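Local coordinates for uncharacterized protein (PDB 4L3R), which is of unknown function but belongs to the DUF4847 family of the calycin clan, with an antiparallel eight-stranded sheet, at residues 69-81 with 99-112. Sequence-based numbering, arbitrary orientation.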
loop_
_atom_site.group_PDB
_atom_site.type_symbol
_atom_site.label_atom_id
_atom_site.label_comp_id
_atom_site.label_asym_id
_atom_site.label_seq_id
_atom_site.Cartn_x
_atom_site.Cartn_y
_atom_site.Cartn_z
ATOM N N THR B 69 -0.256 -2.201 -7.295
ATOM C CA THR B 69 -0.680 -2.773 -8.575
ATOM C C THR B 69 -2.181 -2.625 -8.750
ATOM O O THR B 69 -2.879 -2.219 -7.818
ATOM C CB THR B 69 -0.297 -4.264 -8.668
ATOM O OG1 THR B 69 -0.979 -4.986 -7.649
ATOM C CG2 THR B 69 1.194 -4.501 -8.578
ATOM N N VAL B 70 -2.670 -2.968 -9.945
ATOM C CA VAL B 70 -4.092 -2.920 -10.273
ATOM C C VAL B 70 -4.593 -4.326 -10.552
ATOM O O VAL B 70 -3.952 -5.087 -11.279
ATOM C CB VAL B 70 -4.378 -1.985 -11.477
ATOM C CG1 VAL B 70 -5.749 -2.259 -12.095
ATOM C CG2 VAL B 70 -4.303 -0.546 -11.047
ATOM N N SER B 71 -5.765 -4.637 -10.006
ATOM C CA SER B 71 -6.483 -5.881 -10.254
ATOM C C SER B 71 -7.900 -5.517 -10.675
ATOM O O SER B 71 -8.445 -4.533 -10.187
ATOM C CB SER B 71 -6.495 -6.773 -9.015
ATOM O OG SER B 71 -5.229 -7.365 -8.789
ATOM N N ALA B 72 -8.480 -6.277 -11.586
ATOM C CA ALA B 72 -9.843 -6.024 -12.025
ATOM C C ALA B 72 -10.507 -7.309 -12.446
ATOM O O ALA B 72 -9.845 -8.258 -12.871
ATOM C CB ALA B 72 -9.865 -5.027 -13.172
ATOM N N HIS B 73 -11.818 -7.350 -12.300
ATOM C CA HIS B 73 -12.609 -8.494 -12.716
ATOM C C HIS B 73 -13.763 -7.974 -13.537
ATOM O O HIS B 73 -14.497 -7.115 -13.059
ATOM C CB HIS B 73 -13.092 -9.304 -11.511
ATOM C CG HIS B 73 -14.004 -10.427 -11.895
ATOM N ND1 HIS B 73 -15.293 -10.495 -11.420
ATOM C CD2 HIS B 73 -13.809 -11.445 -12.765
ATOM C CE1 HIS B 73 -15.824 -11.579 -11.958
ATOM N NE2 HIS B 73 -14.974 -12.170 -12.793
ATOM N N ALA B 74 -13.895 -8.453 -14.780
ATOM C CA ALA B 74 -15.004 -8.094 -15.651
ATOM C C ALA B 74 -16.121 -9.129 -15.435
ATOM O O ALA B 74 -16.892 -8.955 -14.499
ATOM C CB ALA B 74 -14.545 -8.038 -17.098
ATOM N N VAL B 75 -16.197 -10.205 -16.241
ATOM C CA VAL B 75 -17.202 -11.258 -16.061
ATOM C C VAL B 75 -16.450 -12.588 -16.014
ATOM O O VAL B 75 -16.323 -13.172 -14.936
ATOM C CB VAL B 75 -18.303 -11.209 -17.160
ATOM C CG1 VAL B 75 -19.302 -12.361 -16.988
ATOM C CG2 VAL B 75 -19.024 -9.863 -17.141
ATOM N N LYS B 76 -15.916 -13.043 -17.156
ATOM C CA LYS B 76 -15.123 -14.274 -17.248
ATOM C C LYS B 76 -13.608 -13.984 -17.228
ATOM O O LYS B 76 -12.837 -14.911 -16.989
ATOM C CB LYS B 76 -15.482 -15.044 -18.531
ATOM C CG LYS B 76 -16.961 -15.385 -18.627
ATOM C CD LYS B 76 -17.272 -16.415 -19.706
ATOM C CE LYS B 76 -16.961 -15.927 -21.097
ATOM N NZ LYS B 76 -17.558 -16.805 -22.141
ATOM N N ALA B 77 -13.176 -12.723 -17.461
ATOM C CA ALA B 77 -11.755 -12.387 -17.500
ATOM C C ALA B 77 -11.313 -11.576 -16.278
ATOM O O ALA B 77 -12.100 -10.830 -15.693
ATOM C CB ALA B 77 -11.429 -11.618 -18.768
ATOM N N ASN B 78 -10.029 -11.722 -15.927
ATOM C CA ASN B 78 -9.394 -11.042 -14.803
ATOM C C ASN B 78 -8.116 -10.341 -15.208
ATOM O O ASN B 78 -7.385 -10.834 -16.061
ATOM C CB ASN B 78 -9.032 -12.059 -13.700
ATOM C CG ASN B 78 -10.209 -12.548 -12.911
ATOM O OD1 ASN B 78 -10.703 -11.857 -12.019
ATOM N ND2 ASN B 78 -10.695 -13.745 -13.210
ATOM N N ILE B 79 -7.818 -9.239 -14.526
ATOM C CA ILE B 79 -6.547 -8.530 -14.587
ATOM C C ILE B 79 -5.964 -8.742 -13.190
ATOM O O ILE B 79 -6.634 -8.406 -12.216
ATOM C CB ILE B 79 -6.711 -7.043 -14.983
ATOM C CG1 ILE B 79 -7.322 -6.935 -16.399
ATOM C CG2 ILE B 79 -5.362 -6.301 -14.886
ATOM C CD1 ILE B 79 -7.672 -5.526 -16.826
ATOM N N SER B 80 -4.792 -9.375 -13.080
ATOM C CA SER B 80 -4.188 -9.689 -11.780
ATOM C C SER B 80 -2.819 -9.043 -11.628
ATOM O O SER B 80 -1.888 -9.385 -12.364
ATOM C CB SER B 80 -4.056 -11.198 -11.602
ATOM O OG SER B 80 -5.340 -11.800 -11.654
ATOM N N ASP B 81 -2.701 -8.132 -10.655
ATOM C CA ASP B 81 -1.474 -7.411 -10.313
ATOM C C ASP B 81 -0.814 -6.779 -11.554
ATOM O O ASP B 81 0.391 -6.947 -11.771
ATOM C CB ASP B 81 -0.482 -8.335 -9.564
ATOM C CG ASP B 81 -0.946 -8.787 -8.183
ATOM O OD1 ASP B 81 -1.527 -7.950 -7.442
ATOM O OD2 ASP B 81 -0.654 -9.946 -7.808
ATOM N N ALA B 99 -4.923 -9.490 -19.776
ATOM C CA ALA B 99 -6.002 -10.122 -19.031
ATOM C C ALA B 99 -5.906 -11.648 -19.132
ATOM O O ALA B 99 -5.410 -12.181 -20.127
ATOM C CB ALA B 99 -7.350 -9.654 -19.559
ATOM N N TYR B 100 -6.379 -12.345 -18.096
ATOM C CA TYR B 100 -6.441 -13.807 -18.078
ATOM C C TYR B 100 -7.880 -14.183 -18.384
ATOM O O TYR B 100 -8.778 -13.716 -17.690
ATOM C CB TYR B 100 -5.991 -14.357 -16.728
ATOM C CG TYR B 100 -6.065 -15.867 -16.668
ATOM C CD1 TYR B 100 -5.106 -16.655 -17.289
ATOM C CD2 TYR B 100 -7.098 -16.507 -15.997
ATOM C CE1 TYR B 100 -5.173 -18.045 -17.241
ATOM C CE2 TYR B 100 -7.168 -17.894 -15.931
ATOM C CZ TYR B 100 -6.216 -18.662 -16.573
ATOM O OH TYR B 100 -6.297 -20.032 -16.515
ATOM N N GLY B 101 -8.095 -14.974 -19.423
ATOM C CA GLY B 101 -9.430 -15.382 -19.838
ATOM C C GLY B 101 -9.962 -14.497 -20.940
ATOM O O GLY B 101 -9.477 -13.384 -21.150
ATOM N N SER B 102 -10.960 -15.002 -21.659
ATOM C CA SER B 102 -11.574 -14.318 -22.798
ATOM C C SER B 102 -12.993 -13.867 -22.452
ATOM O O SER B 102 -13.661 -14.520 -21.653
ATOM C CB SER B 102 -11.602 -15.272 -23.993
ATOM O OG SER B 102 -11.853 -14.599 -25.216
ATOM N N GLU B 103 -13.458 -12.771 -23.064
ATOM C CA GLU B 103 -14.815 -12.268 -22.855
ATOM C C GLU B 103 -15.670 -12.402 -24.107
ATOM O O GLU B 103 -15.167 -12.208 -25.213
ATOM C CB GLU B 103 -14.785 -10.792 -22.445
ATOM C CG GLU B 103 -14.172 -10.531 -21.080
ATOM C CD GLU B 103 -14.970 -11.005 -19.877
ATOM O OE1 GLU B 103 -16.013 -11.676 -20.050
ATOM O OE2 GLU B 103 -14.550 -10.691 -18.742
ATOM N N SER B 104 -16.961 -12.732 -23.928
ATOM C CA SER B 104 -17.947 -12.754 -25.008
ATOM C C SER B 104 -18.854 -11.507 -24.916
ATOM O O SER B 104 -19.309 -11.005 -25.941
ATOM C CB SER B 104 -18.783 -14.035 -24.974
ATOM O OG SER B 104 -19.630 -14.118 -23.837
ATOM N N ASP B 105 -19.123 -11.015 -23.696
ATOM C CA ASP B 105 -19.982 -9.852 -23.473
ATOM C C ASP B 105 -19.298 -8.567 -23.954
ATOM O O ASP B 105 -18.141 -8.337 -23.617
ATOM C CB ASP B 105 -20.325 -9.745 -21.979
ATOM C CG ASP B 105 -21.445 -8.784 -21.691
ATOM O OD1 ASP B 105 -22.614 -9.176 -21.849
ATOM O OD2 ASP B 105 -21.152 -7.629 -21.326
ATOM N N LYS B 106 -20.012 -7.733 -24.733
ATOM C CA LYS B 106 -19.447 -6.493 -25.280
ATOM C C LYS B 106 -19.047 -5.494 -24.197
ATOM O O LYS B 106 -18.030 -4.827 -24.369
ATOM C CB LYS B 106 -20.409 -5.822 -26.268
ATOM C CG LYS B 106 -20.571 -6.608 -27.569
ATOM C CD LYS B 106 -21.463 -5.848 -28.541
ATOM C CE LYS B 106 -21.590 -6.533 -29.881
ATOM N NZ LYS B 106 -22.349 -5.702 -30.849
ATOM N N LEU B 107 -19.819 -5.372 -23.098
ATOM C CA LEU B 107 -19.438 -4.456 -22.012
ATOM C C LEU B 107 -18.143 -4.932 -21.351
ATOM O O LEU B 107 -17.282 -4.109 -21.039
ATOM C CB LEU B 107 -20.548 -4.322 -20.955
ATOM C CG LEU B 107 -20.314 -3.267 -19.855
ATOM C CD1 LEU B 107 -20.209 -1.864 -20.443
ATOM C CD2 LEU B 107 -21.412 -3.325 -18.807
ATOM N N ALA B 108 -18.000 -6.254 -21.162
ATOM C CA ALA B 108 -16.795 -6.852 -20.566
ATOM C C ALA B 108 -15.565 -6.662 -21.475
ATOM O O ALA B 108 -14.477 -6.392 -20.970
ATOM C CB ALA B 108 -17.026 -8.330 -20.291
ATOM N N LYS B 109 -15.743 -6.766 -22.808
ATOM C CA LYS B 109 -14.641 -6.545 -23.758
ATOM C C LYS B 109 -14.156 -5.094 -23.702
ATOM O O LYS B 109 -12.948 -4.847 -23.701
ATOM C CB LYS B 109 -15.072 -6.879 -25.197
ATOM C CG LYS B 109 -15.208 -8.363 -25.505
ATOM C CD LYS B 109 -15.770 -8.546 -26.922
ATOM C CE LYS B 109 -15.894 -9.987 -27.324
ATOM N NZ LYS B 109 -16.403 -10.132 -28.714
ATOM N N VAL B 110 -15.107 -4.139 -23.663
ATOM C CA VAL B 110 -14.817 -2.705 -23.590
ATOM C C VAL B 110 -14.117 -2.372 -22.253
ATOM O O VAL B 110 -13.165 -1.592 -22.236
ATOM C CB VAL B 110 -16.117 -1.877 -23.795
ATOM C CG1 VAL B 110 -15.936 -0.420 -23.368
ATOM C CG2 VAL B 110 -16.572 -1.951 -25.250
ATOM N N PHE B 111 -14.602 -2.948 -21.146
ATOM C CA PHE B 111 -14.036 -2.733 -19.809
ATOM C C PHE B 111 -12.562 -3.163 -19.741
ATOM O O PHE B 111 -11.718 -2.374 -19.318
ATOM C CB PHE B 111 -14.862 -3.524 -18.779
ATOM C CG PHE B 111 -14.397 -3.438 -17.347
ATOM C CD1 PHE B 111 -14.752 -2.362 -16.551
ATOM C CD2 PHE B 111 -13.689 -4.478 -16.766
ATOM C CE1 PHE B 111 -14.382 -2.310 -15.216
ATOM C CE2 PHE B 111 -13.302 -4.420 -15.427
ATOM C CZ PHE B 111 -13.662 -3.339 -14.656
ATOM N N ILE B 112 -12.258 -4.389 -20.194
ATOM C CA ILE B 112 -10.895 -4.942 -20.154
ATOM C C ILE B 112 -9.954 -4.161 -21.082
ATOM O O ILE B 112 -8.857 -3.807 -20.650
ATOM C CB ILE B 112 -10.898 -6.466 -20.484
ATOM C CG1 ILE B 112 -11.627 -7.275 -19.376
ATOM C CG2 ILE B 112 -9.476 -7.013 -20.710
ATOM C CD1 ILE B 112 -10.886 -7.424 -18.021
HETATM O O HOH W 1 -15.318 -16.621 -23.664
#
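N78 and Y100 form a single antiparallel, hydrogen-bonded bridge between the hairpin made by 69-73 and 78-80 and the loop leading into helix 106-116. N78 N donates to Y100 O at 2.9 Å, and Y100 N returns a bond to N78 O at 2.7 Å. Beyond this bridge the loop follows the hairpin turn, while the first turns of the helix pack against the hairpin through A108, F111 and I112.

E103 reaches into that turn. With CG anti to its own carbonyl carbon and a bend at chi2 (-70°), its carboxylate lies against the backbone of 75-77. E103 OE2 accepts from V75 N at 3.0 Å, on the syn side and nearly straight. A77 N comes to E103 OE2 at 2.8 Å from the opposite face, well out of the carboxylate plane (64°). K76 N adds weak bonds to both oxygens. An alanine here would remove this carboxylate, and the turn amides of V75 and A77 would probably lose their shared acceptor, freeing the turn to shift.

On the helix side, A74 CB sits 3.7 Å from F111 CD2 and 3.8 Å from I112 CG1. I112 CD1 lies 3.9 Å from I79 CD1, the two side chains running in opposite senses. F53 meets the F111 ring edge-to-face.

Carboxylate and apolar seam thus tie the turn joining neighbouring sheet strands 66-73 and 78-87 to the loop and helix, and the converging N-H dipoles would be expected to stabilise the charged form of E103.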